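PDB 6DYM: ebony, which is a nonribosomal peptide synthetase whose C-terminal condensation domain, the part in this structure, probably joins beta-alanine to biogenic amines such as dopamine. Local coordinates for residues I18-Y26 with F123-L131; D43-I51 with V87-F97. All coordinates share one frame; numbering follows the deposited sequence.

Contact 1 (I18-Y26 with F123-L131)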
ATOM      1  N   ILE A  18       8.034  -5.729   9.164  1.00 29.92           N
ATOM      2  CA  ILE A  18       8.532  -6.544   8.059  1.00 31.28           C
ATOM      3  C   ILE A  18       7.788  -7.871   8.005  1.00 32.42           C
ATOM      4  O   ILE A  18       7.353  -8.319   6.936  1.00 31.91           O
ATOM      5  CB  ILE A  18      10.052  -6.753   8.189  1.00 38.46           C
ATOM      6  CG1 ILE A  18      10.802  -5.527   7.672  1.00 34.23           C
ATOM      7  CG2 ILE A  18      10.486  -8.010   7.441  1.00 36.44           C
ATOM      8  CD1 ILE A  18      12.285  -5.529   8.012  1.00 41.15           C
ATOM      9  N   ASP A  19       7.623  -8.514   9.163  1.00 34.29           N
ATOM     10  CA  ASP A  19       6.903  -9.783   9.214  1.00 34.30           C
ATOM     11  C   ASP A  19       5.491  -9.645   8.662  1.00 36.07           C
ATOM     12  O   ASP A  19       5.028 -10.505   7.904  1.00 36.49           O
ATOM     13  CB  ASP A  19       6.865 -10.302  10.652  1.00 35.22           C
ATOM     14  CG  ASP A  19       8.239 -10.668  11.174  1.00 49.47           C
ATOM     15  OD1 ASP A  19       9.147 -10.881  10.340  1.00 44.42           O
ATOM     16  OD2 ASP A  19       8.412 -10.738  12.412  1.00 45.49           O
ATOM     17  N   ILE A  20       4.790  -8.572   9.031  1.00 34.53           N
ATOM     18  CA  ILE A  20       3.423  -8.387   8.552  1.00 30.60           C
ATOM     19  C   ILE A  20       3.405  -8.170   7.044  1.00 34.82           C
ATOM     20  O   ILE A  20       2.593  -8.769   6.329  1.00 34.84           O
ATOM     21  CB  ILE A  20       2.743  -7.231   9.308  1.00 30.28           C
ATOM     22  CG1 ILE A  20       2.348  -7.690  10.712  1.00 27.53           C
ATOM     23  CG2 ILE A  20       1.511  -6.730   8.544  1.00 31.89           C
ATOM     24  CD1 ILE A  20       1.535  -6.684  11.480  1.00 32.60           C
ATOM     25  N   ILE A  21       4.304  -7.324   6.533  1.00 35.19           N
ATOM     26  CA  ILE A  21       4.302  -7.014   5.106  1.00 34.65           C
ATOM     27  C   ILE A  21       4.712  -8.232   4.287  1.00 38.99           C
ATOM     28  O   ILE A  21       4.095  -8.541   3.260  1.00 48.41           O
ATOM     29  CB  ILE A  21       5.211  -5.804   4.821  1.00 38.09           C
ATOM     30  CG1 ILE A  21       4.596  -4.521   5.391  1.00 38.77           C
ATOM     31  CG2 ILE A  21       5.467  -5.667   3.328  1.00 41.43           C
ATOM     32  CD1 ILE A  21       3.240  -4.170   4.799  1.00 39.28           C
ATOM     33  N   VAL A  22       5.757  -8.941   4.722  1.00 35.14           N
ATOM     34  CA  VAL A  22       6.216 -10.117   3.984  1.00 40.70           C
ATOM     35  C   VAL A  22       5.110 -11.163   3.915  1.00 47.56           C
ATOM     36  O   VAL A  22       4.818 -11.716   2.848  1.00 52.16           O
ATOM     37  CB  VAL A  22       7.495 -10.689   4.624  1.00 43.49           C
ATOM     38  CG1 VAL A  22       7.787 -12.087   4.092  1.00 42.53           C
ATOM     39  CG2 VAL A  22       8.672  -9.765   4.368  1.00 37.13           C
ATOM     40  N   ALA A  23       4.468 -11.439   5.052  1.00 44.77           N
ATOM     41  CA  ALA A  23       3.377 -12.408   5.064  1.00 43.59           C
ATOM     42  C   ALA A  23       2.200 -11.929   4.224  1.00 49.61           C
ATOM     43  O   ALA A  23       1.578 -12.723   3.507  1.00 53.84           O
ATOM     44  CB  ALA A  23       2.931 -12.678   6.500  1.00 44.16           C
ATOM     45  N   SER A  24       1.885 -10.634   4.290  1.00 43.51           N
ATOM     46  CA  SER A  24       0.702 -10.125   3.605  1.00 50.87           C
ATOM     47  C   SER A  24       0.890 -10.081   2.094  1.00 49.89           C
ATOM     48  O   SER A  24      -0.088 -10.218   1.349  1.00 48.42           O
ATOM     49  CB  SER A  24       0.340  -8.739   4.139  1.00 44.40           C
ATOM     50  OG  SER A  24      -0.409  -8.000   3.193  1.00 57.29           O
ATOM     51  N   PHE A  25       2.121  -9.895   1.617  1.00 46.93           N
ATOM     52  CA  PHE A  25       2.359  -9.755   0.184  1.00 53.81           C
ATOM     53  C   PHE A  25       2.878 -11.035  -0.460  1.00 54.08           C
ATOM     54  O   PHE A  25       2.308 -11.491  -1.454  1.00 49.25           O
ATOM     55  CB  PHE A  25       3.339  -8.604  -0.101  1.00 50.08           C
ATOM     56  CG  PHE A  25       2.819  -7.241   0.283  1.00 55.23           C
ATOM     57  CD1 PHE A  25       1.500  -7.059   0.676  1.00 60.77           C
ATOM     58  CD2 PHE A  25       3.653  -6.135   0.237  1.00 60.15           C
ATOM     59  CE1 PHE A  25       1.027  -5.803   1.032  1.00 54.99           C
ATOM     60  CE2 PHE A  25       3.186  -4.874   0.588  1.00 63.01           C
ATOM     61  CZ  PHE A  25       1.870  -4.711   0.987  1.00 53.92           C
ATOM     62  N   TYR A  26       3.939 -11.625   0.094  1.00 54.61           N
ATOM     63  CA  TYR A  26       4.640 -12.722  -0.568  1.00 57.97           C
ATOM     64  C   TYR A  26       3.683 -13.852  -0.922  1.00 58.94           C
ATOM     65  O   TYR A  26       2.977 -14.370  -0.051  1.00 53.80           O
ATOM     66  CB  TYR A  26       5.764 -13.248   0.322  1.00 57.18           C
ATOM     67  CG  TYR A  26       6.419 -14.494  -0.224  1.00 59.83           C
ATOM     68  CD1 TYR A  26       7.357 -14.414  -1.245  1.00 58.06           C
ATOM     69  CD2 TYR A  26       6.094 -15.749   0.275  1.00 58.43           C
ATOM     70  CE1 TYR A  26       7.958 -15.552  -1.751  1.00 59.42           C
ATOM     71  CE2 TYR A  26       6.686 -16.891  -0.225  1.00 58.55           C
ATOM     72  CZ  TYR A  26       7.618 -16.787  -1.236  1.00 62.26           C
ATOM     73  OH  TYR A  26       8.210 -17.926  -1.735  1.00 70.03           O
ATOM     74  N   PHE A 123       0.746   3.719   0.622  1.00 29.96           N
ATOM     75  CA  PHE A 123       1.499   2.882  -0.296  1.00 41.33           C
ATOM     76  C   PHE A 123       1.625   1.432   0.153  1.00 37.20           C
ATOM     77  O   PHE A 123       1.799   0.562  -0.704  1.00 31.31           O
ATOM     78  CB  PHE A 123       2.877   3.506  -0.578  1.00 42.74           C
ATOM     79  CG  PHE A 123       3.933   3.198   0.442  1.00 36.12           C
ATOM     80  CD1 PHE A 123       4.824   2.157   0.242  1.00 39.06           C
ATOM     81  CD2 PHE A 123       4.081   3.991   1.561  1.00 37.92           C
ATOM     82  CE1 PHE A 123       5.815   1.877   1.166  1.00 38.21           C
ATOM     83  CE2 PHE A 123       5.077   3.721   2.490  1.00 41.98           C
ATOM     84  CZ  PHE A 123       5.941   2.660   2.291  1.00 38.56           C
ATOM     85  N   MET A 124       1.498   1.138   1.448  1.00 31.34           N
ATOM     86  CA  MET A 124       1.398  -0.241   1.908  1.00 31.94           C
ATOM     87  C   MET A 124       0.414  -0.334   3.063  1.00 32.21           C
ATOM     88  O   MET A 124       0.374   0.541   3.934  1.00 32.56           O
ATOM     89  CB  MET A 124       2.757  -0.818   2.346  1.00 34.15           C
ATOM     90  CG  MET A 124       3.786  -0.919   1.232  1.00 49.92           C
ATOM     91  SD  MET A 124       5.155  -2.041   1.581  1.00 61.70           S
ATOM     92  CE  MET A 124       6.170  -1.801   0.125  1.00 46.99           C
ATOM     93  N   MET A 125      -0.386  -1.396   3.046  1.00 30.80           N
ATOM     94  CA  MET A 125      -1.276  -1.757   4.142  1.00 28.74           C
ATOM     95  C   MET A 125      -1.221  -3.268   4.290  1.00 40.12           C
ATOM     96  O   MET A 125      -1.286  -3.988   3.289  1.00 43.26           O
ATOM     97  CB  MET A 125      -2.713  -1.297   3.871  1.00 36.66           C
ATOM     98  CG  MET A 125      -3.473  -0.838   5.101  1.00 41.77           C
ATOM     99  SD  MET A 125      -5.087  -0.124   4.704  1.00 46.46           S
ATOM    100  CE  MET A 125      -4.812   1.619   5.014  1.00 32.03           C
ATOM    101  N   GLY A 126      -1.086  -3.749   5.516  1.00 26.96           N
ATOM    102  CA  GLY A 126      -0.998  -5.180   5.753  1.00 25.94           C
ATOM    103  C   GLY A 126      -1.548  -5.543   7.112  1.00 29.74           C
ATOM    104  O   GLY A 126      -1.586  -4.716   8.028  1.00 25.39           O
ATOM    105  N   THR A 127      -1.987  -6.794   7.238  1.00 26.03           N
ATOM    106  CA  THR A 127      -2.477  -7.343   8.494  1.00 31.25           C
ATOM    107  C   THR A 127      -1.755  -8.649   8.782  1.00 24.98           C
ATOM    108  O   THR A 127      -1.302  -9.335   7.862  1.00 26.34           O
ATOM    109  CB  THR A 127      -3.981  -7.614   8.455  1.00 27.98           C
ATOM    110  OG1 THR A 127      -4.259  -8.512   7.375  1.00 30.36           O
ATOM    111  CG2 THR A 127      -4.766  -6.328   8.270  1.00 27.20           C
ATOM    112  N   ALA A 128      -1.677  -8.996  10.066  1.00 25.08           N
ATOM    113  CA  ALA A 128      -0.960 -10.195  10.485  1.00 25.45           C
ATOM    114  C   ALA A 128      -1.594 -11.454   9.895  1.00 32.13           C
ATOM    115  O   ALA A 128      -2.805 -11.525   9.668  1.00 30.86           O
ATOM    116  CB  ALA A 128      -0.928 -10.283  12.012  1.00 26.62           C
ATOM    117  N   GLU A 129      -0.747 -12.463   9.662  1.00 34.32           N
ATOM    118  CA  GLU A 129      -1.166 -13.681   8.970  1.00 40.55           C
ATOM    119  C   GLU A 129      -2.255 -14.443   9.720  1.00 38.26           C
ATOM    120  O   GLU A 129      -3.098 -15.094   9.093  1.00 42.38           O
ATOM    121  CB  GLU A 129       0.043 -14.595   8.757  1.00 41.04           C
ATOM    122  CG  GLU A 129       0.196 -15.128   7.342  1.00 54.89           C
ATOM    123  CD  GLU A 129       1.431 -16.001   7.171  1.00 71.28           C
ATOM    124  OE1 GLU A 129       2.367 -15.890   7.997  1.00 62.99           O
ATOM    125  OE2 GLU A 129       1.464 -16.799   6.206  1.00 69.07           O
ATOM    126  N   LYS A 130      -2.250 -14.392  11.047  1.00 30.75           N
ATOM    127  CA  LYS A 130      -3.107 -15.242  11.862  1.00 43.26           C
ATOM    128  C   LYS A 130      -4.506 -14.675  12.062  1.00 41.35           C
ATOM    129  O   LYS A 130      -5.321 -15.307  12.741  1.00 40.14           O
ATOM    130  CB  LYS A 130      -2.470 -15.497  13.237  1.00 35.82           C
ATOM    131  CG  LYS A 130      -1.195 -16.358  13.257  1.00 47.42           C
ATOM    132  CD  LYS A 130       0.001 -15.698  12.572  1.00 62.82           C
ATOM    133  CE  LYS A 130       0.233 -14.283  13.100  1.00 48.61           C
ATOM    134  NZ  LYS A 130       0.954 -13.435  12.114  1.00 51.28           N
ATOM    135  N   LEU A 131      -4.807 -13.504  11.507  1.00 36.92           N
ATOM    136  CA  LEU A 131      -6.135 -12.932  11.670  1.00 35.71           C
ATOM    137  C   LEU A 131      -7.164 -13.771  10.920  1.00 35.15           C
ATOM    138  O   LEU A 131      -6.956 -14.124   9.755  1.00 34.58           O
ATOM    139  CB  LEU A 131      -6.157 -11.487  11.167  1.00 32.81           C
ATOM    140  CG  LEU A 131      -5.240 -10.485  11.878  1.00 32.11           C
ATOM    141  CD1 LEU A 131      -5.555  -9.055  11.453  1.00 25.55           C
ATOM    142  CD2 LEU A 131      -5.359 -10.624  13.391  1.00 34.18           C
TER
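Met124 reaches from its strand to the helix 18-25, where its SD lies beside the edge of the Phe25 ring, 3.6 Å from CE2. This Met-aromatic contact is set up by a chain that leaves with CG anti to its own carbonyl carbon (chi1 -64°) and then runs extended, which also brings Met124 SD to 4.0 Å from Ile21 CG2. At Met125 the side chain turns the other way, onto Met143 and Val147 of helix 133-153, while its carbonyl O meets the Phe25 edge, 3.7 Å from CE1. With an alanine in place of Phe25, Met124 SD would probably lose its aromatic neighbour and its sulfur end would be freer to turn. Gly126 suits the crossing, since a CB would crowd Ile20, Ile21 and Ser24; Ile20 CG2 instead settles 3.6 Å from Gly126 C. Helix 18-25 and strand 123-127 can thus approach to 7.1 Å between the axes of these segments, crossing at 90°. Thr127 CB points away from the helix, and its OG1 is hydrogen-bonded to Asn136. Beyond the strand, Ala128 packs its CB 4.4 Å from Ile20 CG1, and the extended chain of Glu129 runs past small Ala23, Glu129 OE1 being 3.6 Å from Ala23 CB. A helix laid across a central strand with a classic beta bulge, where Phe123 and Met124 both face Leu77, is consistent with the GNAT (N-acetyltransferase) fold.

Contact 2 (D43-I51 with V87-F97)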
ATOM      1  N   ASP A  43      12.939  -9.695  -1.102  1.00 41.45           N
ATOM      2  CA  ASP A  43      12.696  -8.564  -1.992  1.00 41.42           C
ATOM      3  C   ASP A  43      11.843  -7.506  -1.304  1.00 34.60           C
ATOM      4  O   ASP A  43      12.066  -6.302  -1.481  1.00 42.51           O
ATOM      5  CB  ASP A  43      12.031  -9.039  -3.285  1.00 41.68           C
ATOM      6  CG  ASP A  43      12.869 -10.066  -4.031  1.00 50.95           C
ATOM      7  OD1 ASP A  43      14.109  -9.914  -4.054  1.00 50.23           O
ATOM      8  OD2 ASP A  43      12.292 -11.020  -4.601  1.00 50.84           O
ATOM      9  N   TYR A  44      10.870  -7.933  -0.498  1.00 41.40           N
ATOM     10  CA  TYR A  44      10.053  -6.979   0.243  1.00 42.87           C
ATOM     11  C   TYR A  44      10.814  -6.401   1.431  1.00 39.63           C
ATOM     12  O   TYR A  44      10.805  -5.184   1.648  1.00 38.67           O
ATOM     13  CB  TYR A  44       8.761  -7.647   0.712  1.00 37.64           C
ATOM     14  CG  TYR A  44       7.893  -8.188  -0.401  1.00 49.52           C
ATOM     15  CD1 TYR A  44       7.096  -7.342  -1.168  1.00 45.58           C
ATOM     16  CD2 TYR A  44       7.863  -9.549  -0.680  1.00 50.86           C
ATOM     17  CE1 TYR A  44       6.294  -7.842  -2.184  1.00 40.43           C
ATOM     18  CE2 TYR A  44       7.070 -10.056  -1.690  1.00 54.81           C
ATOM     19  CZ  TYR A  44       6.288  -9.200  -2.438  1.00 51.69           C
ATOM     20  OH  TYR A  44       5.497  -9.716  -3.441  1.00 51.25           O
ATOM     21  N   SER A  45      11.477  -7.256   2.212  1.00 42.38           N
ATOM     22  CA  SER A  45      12.168  -6.772   3.402  1.00 42.52           C
ATOM     23  C   SER A  45      13.352  -5.879   3.047  1.00 39.88           C
ATOM     24  O   SER A  45      13.660  -4.942   3.795  1.00 36.15           O
ATOM     25  CB  SER A  45      12.616  -7.950   4.268  1.00 35.85           C
ATOM     26  OG  SER A  45      13.523  -8.788   3.575  1.00 40.43           O
ATOM     27  N   ASP A  46      14.017  -6.139   1.914  1.00 34.26           N
ATOM     28  CA  ASP A  46      15.115  -5.277   1.492  1.00 32.97           C
ATOM     29  C   ASP A  46      14.628  -3.858   1.230  1.00 43.00           C
ATOM     30  O   ASP A  46      15.288  -2.886   1.618  1.00 41.87           O
ATOM     31  CB  ASP A  46      15.789  -5.843   0.239  1.00 47.44           C
ATOM     32  CG  ASP A  46      16.684  -7.038   0.538  1.00 50.16           C
ATOM     33  OD1 ASP A  46      16.813  -7.423   1.722  1.00 50.22           O
ATOM     34  OD2 ASP A  46      17.255  -7.604  -0.419  1.00 52.54           O
ATOM     35  N   ILE A  47      13.475  -3.721   0.571  1.00 40.43           N
ATOM     36  CA  ILE A  47      12.919  -2.396   0.303  1.00 36.38           C
ATOM     37  C   ILE A  47      12.563  -1.697   1.611  1.00 39.35           C
ATOM     38  O   ILE A  47      12.868  -0.513   1.808  1.00 31.71           O
ATOM     39  CB  ILE A  47      11.696  -2.504  -0.629  1.00 34.09           C
ATOM     40  CG1 ILE A  47      12.136  -2.827  -2.061  1.00 43.47           C
ATOM     41  CG2 ILE A  47      10.882  -1.222  -0.596  1.00 36.74           C
ATOM     42  CD1 ILE A  47      11.039  -3.441  -2.918  1.00 45.84           C
ATOM     43  N   LEU A  48      11.918  -2.424   2.529  1.00 36.66           N
ATOM     44  CA  LEU A  48      11.493  -1.817   3.787  1.00 29.55           C
ATOM     45  C   LEU A  48      12.688  -1.405   4.638  1.00 36.40           C
ATOM     46  O   LEU A  48      12.679  -0.330   5.250  1.00 37.15           O
ATOM     47  CB  LEU A  48      10.598  -2.785   4.558  1.00 34.54           C
ATOM     48  CG  LEU A  48       9.126  -2.784   4.141  1.00 43.80           C
ATOM     49  CD1 LEU A  48       8.327  -3.790   4.956  1.00 47.40           C
ATOM     50  CD2 LEU A  48       8.534  -1.387   4.266  1.00 43.72           C
ATOM     51  N   ASN A  49      13.720  -2.250   4.700  1.00 37.37           N
ATOM     52  CA  ASN A  49      14.916  -1.890   5.456  1.00 33.76           C
ATOM     53  C   ASN A  49      15.591  -0.661   4.861  1.00 36.56           C
ATOM     54  O   ASN A  49      16.115   0.186   5.595  1.00 41.04           O
ATOM     55  CB  ASN A  49      15.884  -3.073   5.498  1.00 34.25           C
ATOM     56  CG  ASN A  49      15.465  -4.138   6.500  1.00 39.31           C
ATOM     57  OD1 ASN A  49      15.038  -3.829   7.614  1.00 37.29           O
ATOM     58  ND2 ASN A  49      15.594  -5.400   6.108  1.00 39.02           N
ATOM     59  N   ASP A  50      15.567  -0.533   3.533  1.00 36.71           N
ATOM     60  CA  ASP A  50      16.203   0.609   2.886  1.00 38.25           C
ATOM     61  C   ASP A  50      15.506   1.923   3.219  1.00 43.76           C
ATOM     62  O   ASP A  50      16.156   2.974   3.250  1.00 44.33           O
ATOM     63  CB  ASP A  50      16.234   0.404   1.372  1.00 47.01           C
ATOM     64  CG  ASP A  50      17.429  -0.410   0.921  1.00 56.77           C
ATOM     65  OD1 ASP A  50      18.246  -0.792   1.786  1.00 55.33           O
ATOM     66  OD2 ASP A  50      17.550  -0.666  -0.297  1.00 59.29           O
ATOM     67  N   ILE A  51      14.195   1.894   3.459  1.00 32.15           N
ATOM     68  CA  ILE A  51      13.425   3.109   3.705  1.00 35.17           C
ATOM     69  C   ILE A  51      13.044   3.277   5.165  1.00 36.16           C
ATOM     70  O   ILE A  51      12.391   4.273   5.508  1.00 34.71           O
ATOM     71  CB  ILE A  51      12.161   3.159   2.822  1.00 33.52           C
ATOM     72  CG1 ILE A  51      11.178   2.057   3.230  1.00 35.26           C
ATOM     73  CG2 ILE A  51      12.528   3.021   1.362  1.00 34.47           C
ATOM     74  CD1 ILE A  51       9.806   2.178   2.581  1.00 32.09           C
ATOM     75  N   VAL A  87      14.400   4.813  -3.779  1.00 55.54           N
ATOM     76  CA  VAL A  87      14.988   3.493  -3.594  1.00 54.92           C
ATOM     77  C   VAL A  87      15.143   2.836  -4.960  1.00 64.50           C
ATOM     78  O   VAL A  87      14.285   2.985  -5.839  1.00 65.99           O
ATOM     79  CB  VAL A  87      14.148   2.626  -2.629  1.00 58.99           C
ATOM     80  CG1 VAL A  87      12.993   1.937  -3.344  1.00 55.49           C
ATOM     81  CG2 VAL A  87      15.030   1.598  -1.926  1.00 60.32           C
ATOM     82  N   ASP A  88      16.264   2.149  -5.152  1.00 57.85           N
ATOM     83  CA  ASP A  88      16.501   1.375  -6.361  1.00 64.15           C
ATOM     84  C   ASP A  88      16.324  -0.098  -6.030  1.00 59.44           C
ATOM     85  O   ASP A  88      16.894  -0.595  -5.051  1.00 61.19           O
ATOM     86  CB  ASP A  88      17.893   1.644  -6.937  1.00 68.83           C
ATOM     87  CG  ASP A  88      19.003   1.122  -6.049  1.00 72.67           C
ATOM     88  OD1 ASP A  88      19.288   1.762  -5.015  1.00 76.70           O
ATOM     89  OD2 ASP A  88      19.582   0.066  -6.385  1.00 75.60           O
ATOM     90  N   ILE A  89      15.519  -0.788  -6.830  1.00 58.26           N
ATOM     91  CA  ILE A  89      15.063  -2.136  -6.524  1.00 55.94           C
ATOM     92  C   ILE A  89      15.778  -3.116  -7.442  1.00 55.70           C
ATOM     93  O   ILE A  89      15.868  -2.891  -8.656  1.00 53.99           O
ATOM     94  CB  ILE A  89      13.534  -2.247  -6.653  1.00 52.93           C
ATOM     95  CG1 ILE A  89      12.862  -1.291  -5.660  1.00 54.02           C
ATOM     96  CG2 ILE A  89      13.078  -3.682  -6.433  1.00 46.07           C
ATOM     97  CD1 ILE A  89      11.719  -0.492  -6.238  1.00 48.60           C
ATOM     98  N   LYS A  90      16.284  -4.204  -6.858  1.00 55.53           N
ATOM     99  CA  LYS A  90      17.038  -5.196  -7.617  1.00 59.62           C
ATOM    100  C   LYS A  90      16.120  -6.212  -8.287  1.00 59.92           C
ATOM    101  O   LYS A  90      16.341  -6.588  -9.443  1.00 66.92           O
ATOM    102  CB  LYS A  90      18.021  -5.917  -6.692  1.00 60.71           C
ATOM    103  CG  LYS A  90      19.250  -5.109  -6.301  1.00 65.41           C
ATOM    104  CD  LYS A  90      19.917  -4.473  -7.509  1.00 67.19           C
ATOM    105  CE  LYS A  90      21.373  -4.133  -7.213  1.00 67.92           C
ATOM    106  NZ  LYS A  90      22.314  -5.120  -7.821  1.00 60.06           N
ATOM    107  N   SER A  91      15.083  -6.650  -7.581  1.00 56.24           N
ATOM    108  CA  SER A  91      14.305  -7.814  -7.974  1.00 51.88           C
ATOM    109  C   SER A  91      13.341  -7.485  -9.109  1.00 53.77           C
ATOM    110  O   SER A  91      13.312  -6.375  -9.649  1.00 47.39           O
ATOM    111  CB  SER A  91      13.531  -8.348  -6.777  1.00 49.84           C
ATOM    112  OG  SER A  91      12.746  -7.318  -6.194  1.00 44.55           O
ATOM    113  N   LYS A  92      12.527  -8.484  -9.465  1.00 52.26           N
ATOM    114  CA  LYS A  92      11.414  -8.283 -10.381  1.00 48.09           C
ATOM    115  C   LYS A  92      10.351  -7.361  -9.802  1.00 43.71           C
ATOM    116  O   LYS A  92       9.457  -6.936 -10.542  1.00 46.52           O
ATOM    117  CB  LYS A  92      10.783  -9.632 -10.748  1.00 51.07           C
ATOM    118  CG  LYS A  92      11.608 -10.484 -11.708  1.00 57.78           C
ATOM    119  CD  LYS A  92      11.087 -11.921 -11.756  1.00 60.29           C
ATOM    120  CE  LYS A  92      10.976 -12.434 -13.189  1.00 63.00           C
ATOM    121  NZ  LYS A  92      10.469 -13.841 -13.256  1.00 53.19           N
ATOM    122  N   LEU A  93      10.424  -7.045  -8.502  1.00 38.97           N
ATOM    123  CA  LEU A  93       9.509  -6.078  -7.905  1.00 40.87           C
ATOM    124  C   LEU A  93       9.589  -4.715  -8.579  1.00 38.04           C
ATOM    125  O   LEU A  93       8.634  -3.935  -8.489  1.00 30.79           O
ATOM    126  CB  LEU A  93       9.797  -5.926  -6.409  1.00 37.49           C
ATOM    127  CG  LEU A  93       9.150  -6.965  -5.495  1.00 37.23           C
ATOM    128  CD1 LEU A  93       9.272  -6.550  -4.037  1.00 44.83           C
ATOM    129  CD2 LEU A  93       7.701  -7.147  -5.881  1.00 40.20           C
ATOM    130  N   LEU A  94      10.707  -4.409  -9.244  1.00 35.99           N
ATOM    131  CA  LEU A  94      10.811  -3.154  -9.977  1.00 35.93           C
ATOM    132  C   LEU A  94       9.745  -3.056 -11.061  1.00 24.10           C
ATOM    133  O   LEU A  94       9.240  -1.965 -11.338  1.00 32.69           O
ATOM    134  CB  LEU A  94      12.206  -3.017 -10.587  1.00 38.00           C
ATOM    135  CG  LEU A  94      12.453  -1.785 -11.460  1.00 37.62           C
ATOM    136  CD1 LEU A  94      12.375  -0.519 -10.623  1.00 36.68           C
ATOM    137  CD2 LEU A  94      13.799  -1.884 -12.172  1.00 43.75           C
ATOM    138  N   ILE A  95       9.395  -4.182 -11.683  1.00 30.72           N
ATOM    139  CA  ILE A  95       8.316  -4.183 -12.663  1.00 30.75           C
ATOM    140  C   ILE A  95       7.007  -3.754 -12.012  1.00 28.31           C
ATOM    141  O   ILE A  95       6.225  -2.997 -12.602  1.00 30.18           O
ATOM    142  CB  ILE A  95       8.197  -5.569 -13.320  1.00 33.78           C
ATOM    143  CG1 ILE A  95       9.518  -5.948 -13.997  1.00 36.14           C
ATOM    144  CG2 ILE A  95       7.036  -5.591 -14.314  1.00 33.24           C
ATOM    145  CD1 ILE A  95       9.488  -7.291 -14.691  1.00 36.57           C
ATOM    146  N   VAL A  96       6.753  -4.221 -10.786  1.00 27.47           N
ATOM    147  CA  VAL A  96       5.541  -3.823 -10.066  1.00 24.72           C
ATOM    148  C   VAL A  96       5.535  -2.319  -9.822  1.00 24.67           C
ATOM    149  O   VAL A  96       4.538  -1.633 -10.077  1.00 23.42           O
ATOM    150  CB  VAL A  96       5.410  -4.605  -8.746  1.00 25.04           C
ATOM    151  CG1 VAL A  96       4.267  -4.048  -7.920  1.00 29.01           C
ATOM    152  CG2 VAL A  96       5.182  -6.079  -9.024  1.00 29.70           C
ATOM    153  N   PHE A  97       6.652  -1.780  -9.323  1.00 23.11           N
ATOM    154  CA  PHE A  97       6.698  -0.350  -9.040  1.00 25.67           C
ATOM    155  C   PHE A  97       6.627   0.485 -10.313  1.00 26.10           C
ATOM    156  O   PHE A  97       6.046   1.576 -10.302  1.00 27.01           O
ATOM    157  CB  PHE A  97       7.956  -0.011  -8.244  1.00 26.83           C
ATOM    158  CG  PHE A  97       7.863  -0.387  -6.797  1.00 32.91           C
ATOM    159  CD1 PHE A  97       7.390   0.518  -5.861  1.00 39.24           C
ATOM    160  CD2 PHE A  97       8.229  -1.652  -6.372  1.00 39.33           C
ATOM    161  CE1 PHE A  97       7.296   0.169  -4.524  1.00 47.34           C
ATOM    162  CE2 PHE A  97       8.138  -2.008  -5.035  1.00 44.90           C
ATOM    163  CZ  PHE A  97       7.670  -1.095  -4.111  1.00 43.12           C
TER
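Asp43 presses its carboxylate against Ser91, Asp43 OD1 lying 3.2 Å from Ser91 CB in a close packing contact. The polar ends are engaged separately: Asp43 OD2 accepts from Leu40 N, near the start of helix 41-58, while Ser91 OG accepts from Leu93 N at 3.3 Å (N-H...O 149°). That capping bond depends on Ser91 OG standing between its own backbone N and carbonyl carbon (chi1 54°), and a small hydroxyl residue fits the turn leading into a helix. Tyr44 offers a ring face to Leu93, whose CD1 sits 4.0 Å from the ring centroid as a CH-pi contact; the two side chains meet at about a right angle, and the Tyr44 hydroxyl is hydrogen-bonded to Glu32. Ile47 is long enough for its CD1 to touch three apolar groups: Leu93 CD1 at 3.7 Å, Ile89 CG1 and Phe97 CE2. Ile89 in turn lays CD1 over one face of the Phe97 ring. One turn on, exposed Asp50 backs its CB onto Val87 CG2 at 3.7 Å, and buried Ile51 brings CG2 to 4.3 Å from Val87 CB. With the axes of segments 43-51 and 93-97 12.1 Å apart, the packing relies on long side chains, chiefly Leu93 and Ile47, and on residues 87-91, which precede helix 93-97. Helix 41-58 also sets Leu48 against Ile18 and Ile21 of helix 14-25, and Leu48 and Ile51 against Leu77 and Phe79 of strand 71-80, respectively.

Overall arrangement
From the N terminus, the chain passes through helix 14-25, then helix 41-58, strands 62-66 and 71-80, and the loop leading to helix 93-111. There contact 2 closes the shorter loop, bringing 87-97 back to 43-51. The chain then enters strand 119-127, which returns to helix 14-25 in contact 1 and closes the longer loop, so contact 2 lies wholly within the span of contact 1. Their centres are about 15 Å apart, and the successive helices 14-25 and 41-58 join them through Phe25 against Tyr44 and Ile21 against Leu48. Contact 1 ties helix to central sheet; contact 2 ties helix 41-58 to the loop before helix 93-111 and to that helix's first turns.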